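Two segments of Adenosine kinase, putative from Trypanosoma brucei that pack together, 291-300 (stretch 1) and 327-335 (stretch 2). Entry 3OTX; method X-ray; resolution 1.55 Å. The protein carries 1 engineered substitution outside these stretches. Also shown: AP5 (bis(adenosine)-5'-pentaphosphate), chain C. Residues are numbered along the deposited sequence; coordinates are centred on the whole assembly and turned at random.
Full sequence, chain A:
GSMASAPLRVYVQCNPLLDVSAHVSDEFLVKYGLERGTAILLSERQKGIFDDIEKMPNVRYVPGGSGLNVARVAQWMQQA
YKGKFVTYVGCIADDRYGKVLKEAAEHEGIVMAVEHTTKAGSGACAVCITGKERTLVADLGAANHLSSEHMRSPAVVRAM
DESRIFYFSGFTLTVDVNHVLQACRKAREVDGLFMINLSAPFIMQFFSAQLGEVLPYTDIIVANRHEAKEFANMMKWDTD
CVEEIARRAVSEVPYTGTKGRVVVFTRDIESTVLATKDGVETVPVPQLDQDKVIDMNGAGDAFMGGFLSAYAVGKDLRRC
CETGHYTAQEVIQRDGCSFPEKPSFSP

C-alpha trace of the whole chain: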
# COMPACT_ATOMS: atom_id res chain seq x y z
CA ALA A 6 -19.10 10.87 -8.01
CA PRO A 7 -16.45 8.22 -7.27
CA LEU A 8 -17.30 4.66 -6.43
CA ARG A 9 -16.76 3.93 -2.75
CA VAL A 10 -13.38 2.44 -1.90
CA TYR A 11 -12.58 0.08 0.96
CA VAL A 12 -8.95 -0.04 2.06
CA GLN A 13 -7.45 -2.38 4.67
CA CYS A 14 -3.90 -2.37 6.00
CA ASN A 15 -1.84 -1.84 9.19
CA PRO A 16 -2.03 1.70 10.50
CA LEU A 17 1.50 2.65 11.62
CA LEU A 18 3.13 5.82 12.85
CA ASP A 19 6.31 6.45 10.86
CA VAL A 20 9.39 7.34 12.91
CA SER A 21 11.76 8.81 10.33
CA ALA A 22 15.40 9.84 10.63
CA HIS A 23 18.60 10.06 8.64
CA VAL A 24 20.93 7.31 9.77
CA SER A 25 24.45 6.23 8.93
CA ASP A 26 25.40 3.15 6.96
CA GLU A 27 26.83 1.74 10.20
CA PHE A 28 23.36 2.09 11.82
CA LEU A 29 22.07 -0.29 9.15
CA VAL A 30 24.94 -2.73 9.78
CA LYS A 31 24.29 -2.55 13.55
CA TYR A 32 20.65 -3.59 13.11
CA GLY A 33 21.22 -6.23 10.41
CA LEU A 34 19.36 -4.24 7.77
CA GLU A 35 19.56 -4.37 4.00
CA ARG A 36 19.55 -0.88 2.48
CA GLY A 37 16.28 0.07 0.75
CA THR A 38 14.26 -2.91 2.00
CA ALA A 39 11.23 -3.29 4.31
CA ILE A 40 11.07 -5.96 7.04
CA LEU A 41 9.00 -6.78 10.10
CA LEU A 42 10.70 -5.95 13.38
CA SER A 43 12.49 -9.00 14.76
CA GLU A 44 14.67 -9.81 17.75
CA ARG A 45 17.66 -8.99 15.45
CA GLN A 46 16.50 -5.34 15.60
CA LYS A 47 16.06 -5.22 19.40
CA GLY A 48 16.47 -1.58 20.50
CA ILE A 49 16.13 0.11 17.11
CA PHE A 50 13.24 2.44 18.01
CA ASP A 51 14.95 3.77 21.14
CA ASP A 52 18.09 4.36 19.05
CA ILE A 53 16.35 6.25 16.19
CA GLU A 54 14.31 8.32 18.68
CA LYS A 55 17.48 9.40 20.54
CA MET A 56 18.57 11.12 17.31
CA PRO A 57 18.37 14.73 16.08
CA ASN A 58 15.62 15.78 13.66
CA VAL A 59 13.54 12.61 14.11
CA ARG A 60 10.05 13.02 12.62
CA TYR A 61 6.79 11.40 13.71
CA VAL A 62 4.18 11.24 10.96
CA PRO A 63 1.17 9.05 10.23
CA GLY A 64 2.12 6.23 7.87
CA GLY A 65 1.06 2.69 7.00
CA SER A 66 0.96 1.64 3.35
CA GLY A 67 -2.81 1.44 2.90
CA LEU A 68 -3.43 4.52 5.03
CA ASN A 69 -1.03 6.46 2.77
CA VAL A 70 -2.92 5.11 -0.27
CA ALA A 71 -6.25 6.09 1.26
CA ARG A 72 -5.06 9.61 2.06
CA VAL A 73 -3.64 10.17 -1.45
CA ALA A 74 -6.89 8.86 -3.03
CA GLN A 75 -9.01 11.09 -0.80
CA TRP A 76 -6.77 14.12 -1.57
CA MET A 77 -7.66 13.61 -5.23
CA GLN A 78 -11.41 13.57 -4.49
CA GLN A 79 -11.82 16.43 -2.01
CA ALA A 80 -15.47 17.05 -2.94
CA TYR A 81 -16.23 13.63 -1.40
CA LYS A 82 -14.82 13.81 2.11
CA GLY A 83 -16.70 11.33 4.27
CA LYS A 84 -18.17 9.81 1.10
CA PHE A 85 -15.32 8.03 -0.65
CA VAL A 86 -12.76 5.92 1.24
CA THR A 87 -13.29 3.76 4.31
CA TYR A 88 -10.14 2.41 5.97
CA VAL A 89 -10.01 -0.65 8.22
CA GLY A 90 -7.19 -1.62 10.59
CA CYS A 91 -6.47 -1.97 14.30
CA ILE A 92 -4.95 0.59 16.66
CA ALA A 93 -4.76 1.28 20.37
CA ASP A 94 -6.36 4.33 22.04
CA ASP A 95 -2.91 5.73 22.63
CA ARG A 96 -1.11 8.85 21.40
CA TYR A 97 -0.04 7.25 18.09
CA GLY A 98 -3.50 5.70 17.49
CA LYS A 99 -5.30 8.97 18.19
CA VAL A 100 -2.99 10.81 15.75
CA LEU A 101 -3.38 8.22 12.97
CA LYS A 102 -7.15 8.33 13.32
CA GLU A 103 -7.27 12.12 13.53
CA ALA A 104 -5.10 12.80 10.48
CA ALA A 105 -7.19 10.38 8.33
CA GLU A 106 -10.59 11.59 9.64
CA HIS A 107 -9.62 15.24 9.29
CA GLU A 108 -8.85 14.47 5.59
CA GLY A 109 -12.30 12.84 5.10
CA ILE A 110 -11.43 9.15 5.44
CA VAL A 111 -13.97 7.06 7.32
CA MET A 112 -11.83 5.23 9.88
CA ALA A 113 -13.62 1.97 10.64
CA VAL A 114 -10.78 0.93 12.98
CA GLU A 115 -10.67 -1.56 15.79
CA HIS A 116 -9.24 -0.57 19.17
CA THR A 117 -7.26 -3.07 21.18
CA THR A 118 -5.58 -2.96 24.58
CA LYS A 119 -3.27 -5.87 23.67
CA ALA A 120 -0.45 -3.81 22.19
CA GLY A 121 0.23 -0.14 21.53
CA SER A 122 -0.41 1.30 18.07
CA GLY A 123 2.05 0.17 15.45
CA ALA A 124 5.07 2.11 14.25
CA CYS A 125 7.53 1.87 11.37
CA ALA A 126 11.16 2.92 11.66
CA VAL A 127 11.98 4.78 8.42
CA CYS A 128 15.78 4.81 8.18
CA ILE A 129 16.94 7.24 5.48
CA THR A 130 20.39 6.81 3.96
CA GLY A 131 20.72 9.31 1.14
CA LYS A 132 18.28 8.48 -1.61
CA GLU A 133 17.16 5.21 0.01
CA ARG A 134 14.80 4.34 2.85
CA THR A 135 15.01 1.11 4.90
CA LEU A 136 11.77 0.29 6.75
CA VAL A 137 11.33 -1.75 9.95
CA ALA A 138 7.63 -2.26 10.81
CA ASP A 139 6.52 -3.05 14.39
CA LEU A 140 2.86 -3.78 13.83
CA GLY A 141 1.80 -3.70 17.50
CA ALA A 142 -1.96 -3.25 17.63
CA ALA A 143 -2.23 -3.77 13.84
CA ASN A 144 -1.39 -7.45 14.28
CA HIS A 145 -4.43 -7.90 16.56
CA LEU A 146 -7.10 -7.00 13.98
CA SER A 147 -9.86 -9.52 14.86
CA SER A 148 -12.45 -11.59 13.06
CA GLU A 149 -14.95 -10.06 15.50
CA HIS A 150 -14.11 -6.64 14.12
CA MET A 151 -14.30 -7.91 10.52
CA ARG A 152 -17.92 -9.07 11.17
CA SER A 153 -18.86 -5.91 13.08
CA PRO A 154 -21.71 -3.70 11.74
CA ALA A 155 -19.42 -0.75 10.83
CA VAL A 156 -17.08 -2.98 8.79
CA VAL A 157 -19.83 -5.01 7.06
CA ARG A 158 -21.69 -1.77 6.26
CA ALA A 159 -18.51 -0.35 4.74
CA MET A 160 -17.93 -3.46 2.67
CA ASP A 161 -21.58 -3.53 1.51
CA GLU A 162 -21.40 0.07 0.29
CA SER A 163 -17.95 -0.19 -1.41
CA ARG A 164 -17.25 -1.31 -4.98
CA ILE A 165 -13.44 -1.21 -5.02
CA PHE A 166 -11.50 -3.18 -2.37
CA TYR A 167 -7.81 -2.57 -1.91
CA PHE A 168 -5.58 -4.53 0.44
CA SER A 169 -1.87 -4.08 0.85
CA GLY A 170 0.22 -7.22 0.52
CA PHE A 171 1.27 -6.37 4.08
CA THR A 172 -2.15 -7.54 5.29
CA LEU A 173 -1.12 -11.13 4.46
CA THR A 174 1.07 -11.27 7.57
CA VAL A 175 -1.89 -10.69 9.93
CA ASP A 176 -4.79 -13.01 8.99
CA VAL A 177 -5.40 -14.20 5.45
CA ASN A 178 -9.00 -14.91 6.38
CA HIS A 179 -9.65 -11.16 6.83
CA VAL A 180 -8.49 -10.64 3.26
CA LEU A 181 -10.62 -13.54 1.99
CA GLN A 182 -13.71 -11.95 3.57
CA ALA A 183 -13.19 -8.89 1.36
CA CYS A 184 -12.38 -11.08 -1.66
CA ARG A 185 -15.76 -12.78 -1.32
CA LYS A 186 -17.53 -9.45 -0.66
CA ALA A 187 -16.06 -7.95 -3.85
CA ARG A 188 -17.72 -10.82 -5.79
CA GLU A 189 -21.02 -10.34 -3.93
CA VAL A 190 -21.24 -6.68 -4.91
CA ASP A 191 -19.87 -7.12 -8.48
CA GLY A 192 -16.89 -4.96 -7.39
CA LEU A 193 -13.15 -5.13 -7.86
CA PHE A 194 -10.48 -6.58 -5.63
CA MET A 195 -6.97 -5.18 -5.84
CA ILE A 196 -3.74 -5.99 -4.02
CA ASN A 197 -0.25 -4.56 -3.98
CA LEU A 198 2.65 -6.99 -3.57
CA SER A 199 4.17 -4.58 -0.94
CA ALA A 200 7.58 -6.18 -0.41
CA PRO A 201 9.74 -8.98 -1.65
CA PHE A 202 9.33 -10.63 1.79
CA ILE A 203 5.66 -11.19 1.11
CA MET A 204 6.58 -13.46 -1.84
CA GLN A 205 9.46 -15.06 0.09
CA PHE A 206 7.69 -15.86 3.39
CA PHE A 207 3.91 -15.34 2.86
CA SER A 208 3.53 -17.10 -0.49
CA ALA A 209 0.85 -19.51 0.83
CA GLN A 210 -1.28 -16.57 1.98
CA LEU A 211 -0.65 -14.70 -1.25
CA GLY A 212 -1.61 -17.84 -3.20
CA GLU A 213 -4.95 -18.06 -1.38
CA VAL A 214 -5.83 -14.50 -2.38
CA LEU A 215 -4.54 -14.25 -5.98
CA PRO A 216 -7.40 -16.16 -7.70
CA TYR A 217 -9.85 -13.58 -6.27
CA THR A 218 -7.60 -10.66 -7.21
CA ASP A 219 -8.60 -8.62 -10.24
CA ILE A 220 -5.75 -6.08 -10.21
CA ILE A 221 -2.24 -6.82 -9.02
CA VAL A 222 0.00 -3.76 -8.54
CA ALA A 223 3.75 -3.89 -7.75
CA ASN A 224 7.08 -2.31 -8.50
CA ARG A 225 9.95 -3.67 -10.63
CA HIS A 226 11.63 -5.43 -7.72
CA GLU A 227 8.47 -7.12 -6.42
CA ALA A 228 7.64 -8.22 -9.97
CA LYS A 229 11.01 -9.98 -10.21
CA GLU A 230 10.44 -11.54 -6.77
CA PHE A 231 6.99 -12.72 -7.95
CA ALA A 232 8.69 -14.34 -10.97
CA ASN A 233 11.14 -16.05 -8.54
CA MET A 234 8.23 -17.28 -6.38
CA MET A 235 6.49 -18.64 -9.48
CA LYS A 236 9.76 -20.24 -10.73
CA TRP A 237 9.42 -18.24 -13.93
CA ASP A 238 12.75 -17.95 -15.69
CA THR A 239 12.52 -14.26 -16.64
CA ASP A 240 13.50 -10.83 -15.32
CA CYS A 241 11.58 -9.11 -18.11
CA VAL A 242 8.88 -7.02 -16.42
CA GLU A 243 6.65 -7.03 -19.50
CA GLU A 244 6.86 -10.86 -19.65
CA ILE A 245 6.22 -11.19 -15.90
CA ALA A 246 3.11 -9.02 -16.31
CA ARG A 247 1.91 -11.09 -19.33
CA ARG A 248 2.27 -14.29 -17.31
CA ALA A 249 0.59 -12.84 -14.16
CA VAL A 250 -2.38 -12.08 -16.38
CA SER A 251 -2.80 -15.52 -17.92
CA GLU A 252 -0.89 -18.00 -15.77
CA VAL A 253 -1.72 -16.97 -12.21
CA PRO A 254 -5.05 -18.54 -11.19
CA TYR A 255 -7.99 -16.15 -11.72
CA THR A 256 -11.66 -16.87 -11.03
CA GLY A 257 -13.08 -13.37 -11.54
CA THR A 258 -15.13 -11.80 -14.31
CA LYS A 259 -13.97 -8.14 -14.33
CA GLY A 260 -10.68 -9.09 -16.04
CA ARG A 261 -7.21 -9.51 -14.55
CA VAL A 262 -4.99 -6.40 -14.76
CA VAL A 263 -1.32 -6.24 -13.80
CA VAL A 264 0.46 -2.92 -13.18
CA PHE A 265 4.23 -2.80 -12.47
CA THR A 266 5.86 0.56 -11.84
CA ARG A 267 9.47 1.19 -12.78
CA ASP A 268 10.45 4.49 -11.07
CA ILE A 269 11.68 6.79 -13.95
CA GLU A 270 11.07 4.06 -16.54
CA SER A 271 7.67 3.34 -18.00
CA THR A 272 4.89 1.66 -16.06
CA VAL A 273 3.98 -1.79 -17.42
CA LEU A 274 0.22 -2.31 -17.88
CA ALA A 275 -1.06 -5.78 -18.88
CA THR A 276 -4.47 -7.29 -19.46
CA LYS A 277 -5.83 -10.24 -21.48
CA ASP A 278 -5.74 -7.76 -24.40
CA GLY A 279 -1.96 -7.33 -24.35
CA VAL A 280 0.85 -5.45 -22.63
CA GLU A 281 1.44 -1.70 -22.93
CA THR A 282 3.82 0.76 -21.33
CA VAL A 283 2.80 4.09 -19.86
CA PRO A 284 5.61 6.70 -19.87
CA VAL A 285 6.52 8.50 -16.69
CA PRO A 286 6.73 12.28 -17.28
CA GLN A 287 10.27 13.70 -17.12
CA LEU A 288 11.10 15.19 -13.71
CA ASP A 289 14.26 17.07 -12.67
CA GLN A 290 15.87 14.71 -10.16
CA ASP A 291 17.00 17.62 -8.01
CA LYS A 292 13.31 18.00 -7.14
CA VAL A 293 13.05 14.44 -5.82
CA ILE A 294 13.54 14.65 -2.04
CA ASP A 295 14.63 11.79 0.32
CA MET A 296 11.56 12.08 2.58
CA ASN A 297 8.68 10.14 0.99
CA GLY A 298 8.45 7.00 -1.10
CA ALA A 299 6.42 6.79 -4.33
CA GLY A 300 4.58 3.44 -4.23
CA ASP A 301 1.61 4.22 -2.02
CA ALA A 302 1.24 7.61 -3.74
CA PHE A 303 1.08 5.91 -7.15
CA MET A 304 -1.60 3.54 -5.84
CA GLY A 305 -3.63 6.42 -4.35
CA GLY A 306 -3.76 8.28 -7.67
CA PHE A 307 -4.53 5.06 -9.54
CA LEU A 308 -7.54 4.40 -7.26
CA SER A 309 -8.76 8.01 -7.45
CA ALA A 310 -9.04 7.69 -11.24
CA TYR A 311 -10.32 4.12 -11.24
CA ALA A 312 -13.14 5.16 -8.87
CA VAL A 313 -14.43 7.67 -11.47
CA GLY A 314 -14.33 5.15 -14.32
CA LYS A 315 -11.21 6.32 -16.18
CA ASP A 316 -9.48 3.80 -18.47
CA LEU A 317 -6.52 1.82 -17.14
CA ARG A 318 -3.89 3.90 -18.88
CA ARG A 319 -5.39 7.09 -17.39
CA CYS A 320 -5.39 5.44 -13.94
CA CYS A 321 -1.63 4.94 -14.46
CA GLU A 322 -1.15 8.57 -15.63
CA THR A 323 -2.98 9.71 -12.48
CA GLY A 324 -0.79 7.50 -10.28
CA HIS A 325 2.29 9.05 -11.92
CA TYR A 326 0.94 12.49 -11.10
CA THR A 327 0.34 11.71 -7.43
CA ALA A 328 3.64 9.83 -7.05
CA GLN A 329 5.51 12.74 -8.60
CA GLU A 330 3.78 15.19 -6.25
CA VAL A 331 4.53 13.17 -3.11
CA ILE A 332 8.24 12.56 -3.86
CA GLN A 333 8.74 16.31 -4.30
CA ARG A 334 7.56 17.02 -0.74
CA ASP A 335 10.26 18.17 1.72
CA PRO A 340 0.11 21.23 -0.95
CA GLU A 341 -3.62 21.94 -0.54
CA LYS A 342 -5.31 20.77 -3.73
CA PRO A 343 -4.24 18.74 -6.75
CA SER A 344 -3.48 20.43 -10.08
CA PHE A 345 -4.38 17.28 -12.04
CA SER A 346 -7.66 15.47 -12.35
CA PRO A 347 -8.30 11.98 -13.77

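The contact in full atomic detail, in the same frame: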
# COMPACT_ATOMS: atom_id res chain seq x y z
N ASP A 291 16.70 16.72 -9.12
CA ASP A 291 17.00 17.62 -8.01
C ASP A 291 15.74 18.06 -7.26
O ASP A 291 15.82 18.64 -6.17
CB ASP A 291 17.83 18.81 -8.50
CG ASP A 291 19.25 18.40 -8.91
OD1 ASP A 291 19.74 17.35 -8.43
OD2 ASP A 291 19.89 19.13 -9.70
N LYS A 292 14.57 17.75 -7.82
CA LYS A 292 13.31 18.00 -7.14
C LYS A 292 12.84 16.80 -6.32
O LYS A 292 11.96 16.93 -5.46
CB LYS A 292 12.22 18.42 -8.12
CG LYS A 292 12.54 19.74 -8.80
CD LYS A 292 11.48 20.12 -9.82
CE LYS A 292 11.94 21.31 -10.64
NZ LYS A 292 11.12 21.44 -11.88
N VAL A 293 13.44 15.64 -6.56
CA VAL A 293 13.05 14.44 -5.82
C VAL A 293 13.77 14.48 -4.48
O VAL A 293 15.00 14.43 -4.44
CB VAL A 293 13.39 13.16 -6.60
CG1 VAL A 293 13.05 11.91 -5.78
CG2 VAL A 293 12.66 13.15 -7.94
N ILE A 294 13.00 14.56 -3.40
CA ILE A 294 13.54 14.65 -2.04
C ILE A 294 13.52 13.29 -1.33
O ILE A 294 12.69 12.44 -1.64
CB ILE A 294 12.79 15.75 -1.25
CG1 ILE A 294 13.07 17.11 -1.91
CG2 ILE A 294 13.18 15.74 0.23
CD1 ILE A 294 11.98 18.13 -1.70
N ASP A 295 14.43 13.09 -0.37
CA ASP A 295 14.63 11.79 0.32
C ASP A 295 13.63 11.47 1.44
O ASP A 295 13.83 10.54 2.22
CB ASP A 295 16.06 11.72 0.89
CG ASP A 295 16.36 12.86 1.87
OD1 ASP A 295 15.42 13.46 2.45
OD2 ASP A 295 17.57 13.15 2.07
N MET A 296 12.54 12.23 1.51
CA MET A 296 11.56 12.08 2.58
C MET A 296 10.58 10.93 2.34
O MET A 296 10.57 9.96 3.11
CB MET A 296 10.77 13.37 2.70
CG MET A 296 11.07 14.21 3.90
SD MET A 296 9.50 14.64 4.68
CE MET A 296 8.37 14.80 3.29
N ASN A 297 9.75 11.07 1.30
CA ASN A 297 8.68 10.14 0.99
C ASN A 297 9.06 9.12 -0.08
O ASN A 297 9.97 9.31 -0.88
CB ASN A 297 7.40 10.89 0.52
CG ASN A 297 6.83 11.84 1.57
OD1 ASN A 297 6.51 11.44 2.69
ND2 ASN A 297 6.66 13.10 1.19
N GLY A 298 8.35 8.00 -0.05
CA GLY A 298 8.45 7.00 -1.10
C GLY A 298 7.33 7.29 -2.08
O GLY A 298 6.52 8.18 -1.86
N ALA A 299 7.30 6.52 -3.16
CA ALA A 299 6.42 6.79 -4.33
C ALA A 299 5.32 5.75 -4.51
O ALA A 299 4.35 6.01 -5.23
CB ALA A 299 7.26 6.82 -5.63
N GLY A 300 5.45 4.58 -3.89
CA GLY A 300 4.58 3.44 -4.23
C GLY A 300 3.15 3.65 -3.79
O GLY A 300 2.20 3.54 -4.60
N THR A 327 0.31 11.71 -8.87
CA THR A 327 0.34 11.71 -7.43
C THR A 327 1.70 11.28 -6.88
O THR A 327 2.20 11.89 -5.94
CB THR A 327 -0.81 10.88 -6.80
OG1 THR A 327 -0.87 9.60 -7.39
CG2 THR A 327 -2.16 11.57 -7.06
N ALA A 328 2.30 10.27 -7.49
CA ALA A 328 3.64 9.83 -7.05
C ALA A 328 4.66 10.96 -7.21
O ALA A 328 5.46 11.24 -6.29
CB ALA A 328 4.08 8.59 -7.81
N GLN A 329 4.60 11.65 -8.35
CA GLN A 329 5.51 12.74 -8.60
C GLN A 329 5.28 13.91 -7.65
O GLN A 329 6.23 14.57 -7.25
CB GLN A 329 5.49 13.15 -10.07
CG GLN A 329 6.24 12.08 -10.88
CD GLN A 329 6.52 12.46 -12.32
OE1 GLN A 329 5.91 13.37 -12.87
NE2 GLN A 329 7.47 11.77 -12.92
N GLU A 330 4.04 14.12 -7.24
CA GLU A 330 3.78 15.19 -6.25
C GLU A 330 4.39 14.84 -4.90
O GLU A 330 5.07 15.67 -4.28
CB GLU A 330 2.28 15.46 -6.11
CG GLU A 330 1.64 16.20 -7.27
CD GLU A 330 2.23 17.58 -7.53
OE1 GLU A 330 2.43 18.35 -6.57
OE2 GLU A 330 2.48 17.89 -8.72
N VAL A 331 4.14 13.63 -4.45
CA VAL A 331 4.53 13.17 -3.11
C VAL A 331 6.06 13.13 -2.95
O VAL A 331 6.60 13.55 -1.91
CB VAL A 331 3.82 11.85 -2.75
CG1 VAL A 331 4.49 11.14 -1.56
CG2 VAL A 331 2.35 12.13 -2.42
N ILE A 332 6.77 12.69 -3.98
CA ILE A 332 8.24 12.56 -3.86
C ILE A 332 8.95 13.91 -3.89
O ILE A 332 10.13 14.02 -3.54
CB ILE A 332 8.85 11.55 -4.89
CG1 ILE A 332 8.78 12.15 -6.31
CG2 ILE A 332 8.21 10.14 -4.74
CD1 ILE A 332 9.35 11.29 -7.41
N GLN A 333 8.22 14.94 -4.33
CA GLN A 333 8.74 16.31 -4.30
C GLN A 333 8.47 17.04 -2.98
O GLN A 333 8.82 18.20 -2.83
CB GLN A 333 8.17 17.13 -5.47
CG GLN A 333 8.69 16.69 -6.82
CD GLN A 333 8.08 17.49 -7.96
OE1 GLN A 333 8.47 18.62 -8.21
NE2 GLN A 333 7.10 16.90 -8.64
N ARG A 334 7.84 16.37 -2.02
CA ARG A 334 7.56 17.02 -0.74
C ARG A 334 8.76 16.95 0.20
O ARG A 334 9.43 15.92 0.27
CB ARG A 334 6.30 16.44 -0.10
CG ARG A 334 5.02 17.09 -0.63
CD ARG A 334 3.84 16.14 -0.56
NE ARG A 334 2.58 16.85 -0.37
CZ ARG A 334 1.39 16.39 -0.74
NH1 ARG A 334 1.27 15.21 -1.34
NH2 ARG A 334 0.30 17.12 -0.51
N ASP A 335 9.02 18.04 0.92
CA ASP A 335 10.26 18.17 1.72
C ASP A 335 10.13 17.69 3.17
O ASP A 335 9.73 18.43 4.07
CB ASP A 335 10.85 19.58 1.63
CG ASP A 335 9.80 20.68 1.69
OD1 ASP A 335 8.69 20.44 2.21
OD2 ASP A 335 10.09 21.80 1.22
PA AP5 C . 8.44 3.34 -8.00
O1A AP5 C . 9.88 3.70 -7.64
O2A AP5 C . 8.32 2.25 -9.04
O3A AP5 C . 7.56 2.87 -6.74
PB AP5 C . 8.04 1.97 -5.50
O1B AP5 C . 9.29 1.20 -5.80
O2B AP5 C . 6.85 1.20 -5.05
O3B AP5 C . 8.38 3.14 -4.47
PG AP5 C . 9.26 3.21 -3.15
O1G AP5 C . 9.67 4.64 -2.99
O2G AP5 C . 10.51 2.36 -3.17
O3G AP5 C . 8.19 2.85 -2.09
PD AP5 C . 8.30 2.70 -0.49
O1D AP5 C . 9.69 2.97 0.06
O2D AP5 C . 7.64 1.39 -0.17
O3D AP5 C . 7.40 3.95 -0.02
PE AP5 C . 5.80 3.95 0.18
O1E AP5 C . 5.16 3.15 -0.92
O2E AP5 C . 5.33 5.39 0.39
O5F AP5 C . 7.71 4.71 -8.43
C5F AP5 C . 6.30 4.74 -8.66
C4F AP5 C . 5.98 5.91 -9.55
O4F AP5 C . 6.51 7.12 -8.99
C3F AP5 C . 6.64 5.86 -10.93
O3F AP5 C . 5.82 5.14 -11.82
C2F AP5 C . 6.82 7.31 -11.28
O2F AP5 C . 5.61 7.84 -11.77
C1F AP5 C . 7.08 7.95 -9.91
N9A AP5 C . 8.53 8.06 -9.58
C8A AP5 C . 9.22 7.32 -8.62
N7A AP5 C . 10.51 7.75 -8.62
C5A AP5 C . 10.64 8.75 -9.52
C6A AP5 C . 11.69 9.56 -9.90
N6A AP5 C . 12.87 9.53 -9.28
N1A AP5 C . 11.47 10.51 -10.87
C2A AP5 C . 10.23 10.69 -11.45
N3A AP5 C . 9.19 9.88 -11.06
C4A AP5 C . 9.38 8.95 -10.10
O5J AP5 C . 5.59 3.12 1.56
C5J AP5 C . 6.15 3.60 2.77
C4J AP5 C . 5.17 3.16 3.85
O4J AP5 C . 5.26 1.74 4.06
C3J AP5 C . 5.48 3.73 5.23
O3J AP5 C . 4.53 4.77 5.49
C2J AP5 C . 5.37 2.54 6.19
O2J AP5 C . 4.59 2.81 7.35
C1J AP5 C . 4.70 1.50 5.32
N9B AP5 C . 4.93 0.12 5.75
C8B AP5 C . 6.16 -0.47 5.89
N7B AP5 C . 5.95 -1.72 6.35
C5B AP5 C . 4.61 -1.93 6.50
C6B AP5 C . 3.85 -3.02 6.93
N6B AP5 C . 4.38 -4.17 7.39
N1B AP5 C . 2.49 -2.83 6.99
C2B AP5 C . 1.85 -1.69 6.55
N3B AP5 C . 2.60 -0.60 6.17
C4B AP5 C . 3.96 -0.75 6.12
O HOH W 1 10.93 19.29 -4.55
O HOH W 2 9.77 13.46 -0.55

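Both direct hydrogen bonds between the two stretches end on backbone carbonyl oxygens of neighbouring residues, V331 and I332, in the last part of the helical run. The amide of I294 donates to I332 O (N to O 2.9 Å, 162°), and the side-chain amide of N297 donates to V331 O (ND2 to O 3.1 Å). V331 O also accepts from R334 N (3.1 Å), so this oxygen has a partner within its own stretch as well as N297 ND2.

Stretch 1 has no regular secondary structure and runs along this helix in the opposite sense: V293 lies nearest Q333, N297 nearest I332, and A299 nearest A328. Two waters extend the polar seam. Water 1 donates to K292 O (2.7 Å) and to Q333 O (2.9 Å), joining two carbonyls that could not bond each other directly. Water 2 accepts from N297 N at 3.0 Å and lies 2.6 Å from R334 O. Beside water 1, the CA of Q333 approaches K292 O at 3.5 Å in a CA-H...O contact.

I332 contributes the largest buried area. Its CG2 meets A299 CB at 3.6 Å, while its CD1 reaches V293 CG2 at 3.8 Å, so the two ends of one side chain touch separate parts of stretch 1. The methyl groups of A299 and A328 sit 4.2 Å apart, CB to CB, where the CA atoms of these two residues are 4.9 Å apart. Farther along, I294 lays its CD1 against Q333 O (3.4 Å) and D335 CB (3.8 Å), and M296 CE rests 3.4 Å from R334 O.

Bis(adenosine)-5'-pentaphosphate contacts both stretches: A299 N donates to its O1G (3.0 Å), Q329 NE2 to its adenine N3A (3.2 Å), and I332 CD1 lies 3.5 Å from C5A of that base. At G298, a CB would clash with ligand atom O3D.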